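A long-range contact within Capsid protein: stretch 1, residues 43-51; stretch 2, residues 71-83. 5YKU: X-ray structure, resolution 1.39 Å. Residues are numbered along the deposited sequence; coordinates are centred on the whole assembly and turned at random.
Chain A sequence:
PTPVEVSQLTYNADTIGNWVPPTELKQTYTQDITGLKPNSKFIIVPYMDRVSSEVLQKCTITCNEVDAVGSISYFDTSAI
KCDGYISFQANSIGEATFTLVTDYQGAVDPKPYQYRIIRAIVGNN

Stretch 1, residues 43-51: IIVPYMDRV
Stretch 2, residues 71-83: SISYFDTSAIKCD

Stretch 1 is already in a β-strand at Ile43 (-119/135, chi1 m, chi2 m) and continues as extended loop. Stretch 2 is a hairpin: strand 71-75, a loop with Asp76 at -109/-1 and Ser78 at 67/-77 (positive phi), then strand 81-83. Ser73 N bonds Asp83 O at 2.9 Å and Asp83 N bonds Ser73 O at 3.0 Å; Phe75 N to Lys81 O and Lys81 N to Phe75 O are both 2.9 Å. Strand 43-47 runs nearly parallel to strand 71-75 (9°; axes approach to 7.4 Å) and nearly antiparallel to strand 81-83 (159°; axes to 6.1 Å). No backbone hydrogen bond joins the two stretches; side chains fill the gap. In register, Pro46 CA lies 5.7 Å from Cys82 CA.

Ile44 (-113/134, chi1 t, chi2 t) points sideways. Its CG2 is 4.2 Å from Ile72 CD1, a van der Waals contact. Ile72 is m, t. Val45 (-128/150, chi1 m) points away.

Pro46 (-72/151, C-gamma endo) points toward the hairpin and is the most covered residue. Its CB lies 3.4 Å from Tyr74 CE1, 3.7 Å from Ile72 CG2 and 3.7 Å from Cys82 SG. The compact ring thus touches both hairpin strands. Tyr74 has chi1 m, chi2 -90°; Cys82 has chi1 t.

Tyr47 (-138/171, chi1 p, chi2 94°) has its CA-to-CB bond pointing away, but its C approaches Cys82 SG at 3.4 Å.

Met48 is selenomethionine (-141/132; t, t, m). Its CE meets the Tyr74 ring edge, 3.9 Å from CD1. Its SE is 4.3 Å from Ile80 CG2, its CB 4.0 Å from Cys82 SG. These apolar surfaces pack by van der Waals contact.

Asp49 (-150/82, chi1 t) does not touch stretch 2. Arg50 (-164/124) is t, t, t, chi4 -86°. Its NH1 donates to Asp76 OD2 at 2.9 Å and 167°, a salt bridge between opposite charges. OD2 lies near the guanidinium plane; Asp76 chi1 is p. Val51 (-63/130, chi1 t) points away.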

# COMPACT_ATOMS: atom_id res chain seq x y z
N ILE A 43 1.53 -6.18 -7.37
CA ILE A 43 0.65 -6.40 -6.19
C ILE A 43 1.22 -5.62 -5.05
O ILE A 43 2.45 -5.67 -4.82
CB ILE A 43 0.64 -7.92 -5.86
CG1 ILE A 43 -0.04 -8.76 -6.86
CG2 ILE A 43 -0.08 -8.15 -4.51
CD1 ILE A 43 -1.54 -8.56 -6.98
N ILE A 44 0.43 -4.91 -4.30
CA ILE A 44 0.85 -4.27 -3.02
C ILE A 44 0.09 -4.96 -1.89
O ILE A 44 -1.15 -5.18 -1.99
CB ILE A 44 0.61 -2.74 -3.10
CG1 ILE A 44 1.09 -2.03 -1.84
CG2 ILE A 44 -0.84 -2.37 -3.43
CD1 ILE A 44 1.10 -0.56 -1.98
N VAL A 45 0.84 -5.27 -0.88
CA VAL A 45 0.31 -5.92 0.32
C VAL A 45 0.70 -5.17 1.56
O VAL A 45 1.72 -4.45 1.56
CB VAL A 45 0.83 -7.38 0.50
CG1 VAL A 45 0.37 -8.19 -0.67
CG2 VAL A 45 2.34 -7.45 0.65
N PRO A 46 -0.08 -5.19 2.60
CA PRO A 46 0.31 -4.63 3.88
C PRO A 46 1.32 -5.47 4.56
O PRO A 46 1.35 -6.69 4.37
CB PRO A 46 -1.00 -4.58 4.65
CG PRO A 46 -1.78 -5.79 4.11
CD PRO A 46 -1.37 -5.88 2.67
N TYR A 47 2.14 -4.87 5.36
CA TYR A 47 2.97 -5.60 6.37
C TYR A 47 2.93 -4.80 7.62
O TYR A 47 2.44 -3.65 7.64
CB TYR A 47 4.40 -5.92 5.88
CG TYR A 47 5.39 -4.78 5.93
CD1 TYR A 47 6.21 -4.65 7.06
CD2 TYR A 47 5.59 -3.88 4.91
CE1 TYR A 47 7.16 -3.64 7.16
CE2 TYR A 47 6.50 -2.88 4.98
CZ TYR A 47 7.25 -2.77 6.13
OH TYR A 47 8.20 -1.71 6.18
N MSE A 48 3.43 -5.32 8.70
CA MSE A 48 3.47 -4.62 9.98
C MSE A 48 4.76 -4.93 10.69
O MSE A 48 5.14 -6.08 10.95
CB MSE A 48 2.24 -4.94 10.81
CG MSE A 48 2.01 -3.97 11.93
SE MSE A 48 0.15 -4.10 12.63
CE MSE A 48 -0.79 -3.33 11.12
N ASP A 49 5.38 -3.85 11.17
CA ASP A 49 6.50 -3.91 12.10
C ASP A 49 6.34 -2.63 12.90
O ASP A 49 6.93 -1.59 12.53
CB ASP A 49 7.85 -4.02 11.38
CG ASP A 49 8.95 -3.98 12.35
OD1 ASP A 49 8.80 -4.11 13.54
OD2 ASP A 49 10.17 -3.91 11.88
N ARG A 50 5.48 -2.64 13.90
CA ARG A 50 4.90 -1.38 14.40
C ARG A 50 4.28 -1.59 15.74
O ARG A 50 3.41 -2.48 15.92
CB ARG A 50 3.83 -0.95 13.41
CG ARG A 50 3.17 0.39 13.70
CD ARG A 50 2.05 0.64 12.72
NE ARG A 50 1.32 1.89 12.92
CZ ARG A 50 0.29 2.07 13.73
NH1 ARG A 50 -0.11 1.14 14.59
NH2 ARG A 50 -0.34 3.23 13.69
N VAL A 51 4.69 -0.83 16.73
CA VAL A 51 4.10 -0.84 18.02
C VAL A 51 2.67 -0.39 17.94
O VAL A 51 2.37 0.64 17.33
CB VAL A 51 4.90 -0.01 19.01
CG1 VAL A 51 4.21 0.15 20.34
CG2 VAL A 51 6.31 -0.51 19.16
N SER A 71 -8.55 -3.99 -1.78
CA SER A 71 -8.52 -3.11 -0.64
C SER A 71 -7.57 -3.64 0.37
O SER A 71 -7.38 -4.86 0.44
CB SER A 71 -9.93 -2.98 -0.07
OG SER A 71 -10.15 -2.15 1.03
N ILE A 72 -6.95 -2.75 1.09
CA ILE A 72 -6.04 -3.06 2.18
C ILE A 72 -6.58 -2.50 3.51
O ILE A 72 -7.06 -1.37 3.55
CB ILE A 72 -4.62 -2.56 1.93
CG1 ILE A 72 -4.00 -3.31 0.79
CG2 ILE A 72 -3.75 -2.66 3.17
CD1 ILE A 72 -2.68 -2.84 0.29
N SER A 73 -6.51 -3.32 4.57
CA SER A 73 -6.99 -2.94 5.87
C SER A 73 -5.93 -3.01 6.89
O SER A 73 -5.25 -4.07 7.04
CB SER A 73 -8.12 -3.82 6.31
OG SER A 73 -9.31 -3.59 5.57
N TYR A 74 -5.78 -1.97 7.75
CA TYR A 74 -4.94 -1.95 8.92
C TYR A 74 -5.76 -1.69 10.14
O TYR A 74 -6.62 -0.80 10.14
CB TYR A 74 -3.88 -0.89 8.84
CG TYR A 74 -2.94 -1.01 7.65
CD1 TYR A 74 -1.74 -1.74 7.73
CD2 TYR A 74 -3.22 -0.32 6.50
CE1 TYR A 74 -0.90 -1.82 6.65
CE2 TYR A 74 -2.35 -0.37 5.42
CZ TYR A 74 -1.19 -1.11 5.49
OH TYR A 74 -0.34 -1.19 4.41
N PHE A 75 -5.44 -2.34 11.25
CA PHE A 75 -6.01 -2.01 12.59
C PHE A 75 -5.09 -2.53 13.59
O PHE A 75 -4.62 -3.67 13.47
CB PHE A 75 -7.41 -2.61 12.77
CG PHE A 75 -8.17 -2.01 13.91
CD1 PHE A 75 -8.55 -0.69 13.83
CD2 PHE A 75 -8.45 -2.67 15.03
CE1 PHE A 75 -9.34 -0.09 14.81
CE2 PHE A 75 -9.19 -2.05 16.07
CZ PHE A 75 -9.69 -0.81 15.93
N ASP A 76 -4.76 -1.77 14.63
CA ASP A 76 -3.69 -2.12 15.56
C ASP A 76 -4.11 -2.55 16.92
O ASP A 76 -3.23 -2.82 17.71
CB ASP A 76 -2.69 -0.97 15.60
CG ASP A 76 -3.23 0.32 16.21
OD1 ASP A 76 -4.47 0.39 16.47
OD2 ASP A 76 -2.36 1.23 16.47
N THR A 77 -5.38 -2.59 17.25
CA THR A 77 -5.78 -2.74 18.66
C THR A 77 -6.72 -3.88 18.82
O THR A 77 -7.86 -3.87 18.31
CB THR A 77 -6.45 -1.45 19.19
OG1 THR A 77 -5.55 -0.33 18.99
CG2 THR A 77 -6.80 -1.56 20.61
N SER A 78 -6.31 -4.93 19.51
CA SER A 78 -7.08 -6.15 19.79
C SER A 78 -7.37 -6.98 18.56
O SER A 78 -6.71 -7.97 18.33
CB SER A 78 -8.33 -5.88 20.58
OG SER A 78 -8.74 -7.24 20.93
N ALA A 79 -8.31 -6.57 17.76
CA ALA A 79 -8.65 -7.24 16.51
C ALA A 79 -7.73 -6.78 15.39
O ALA A 79 -8.04 -5.90 14.58
CB ALA A 79 -10.14 -7.00 16.17
N ILE A 80 -6.55 -7.34 15.37
CA ILE A 80 -5.48 -6.83 14.50
C ILE A 80 -5.84 -7.12 13.06
O ILE A 80 -6.18 -8.27 12.71
CB ILE A 80 -4.10 -7.34 14.89
CG1 ILE A 80 -3.82 -7.01 16.36
CG2 ILE A 80 -2.99 -6.78 13.93
CD1 ILE A 80 -2.55 -7.58 16.84
N LYS A 81 -5.63 -6.15 12.25
CA LYS A 81 -5.72 -6.29 10.76
C LYS A 81 -4.51 -5.81 10.09
O LYS A 81 -4.01 -4.73 10.32
CB LYS A 81 -6.90 -5.57 10.16
CG LYS A 81 -8.23 -6.10 10.61
CD LYS A 81 -8.90 -7.10 9.77
CE LYS A 81 -10.42 -7.22 10.15
NZ LYS A 81 -10.74 -7.43 11.68
N CYS A 82 -3.97 -6.67 9.21
CA CYS A 82 -2.92 -6.34 8.26
C CYS A 82 -3.24 -7.17 7.06
O CYS A 82 -2.70 -8.28 6.93
CB CYS A 82 -1.57 -6.71 8.88
SG CYS A 82 -0.15 -6.25 7.83
N ASP A 83 -4.25 -6.77 6.32
CA ASP A 83 -4.99 -7.69 5.43
C ASP A 83 -5.31 -7.01 4.12
O ASP A 83 -5.25 -5.81 3.94
CB ASP A 83 -6.26 -8.20 6.16
CG ASP A 83 -6.93 -9.51 5.54
OD1 ASP A 83 -6.38 -10.09 4.66
OD2 ASP A 83 -8.02 -9.78 6.17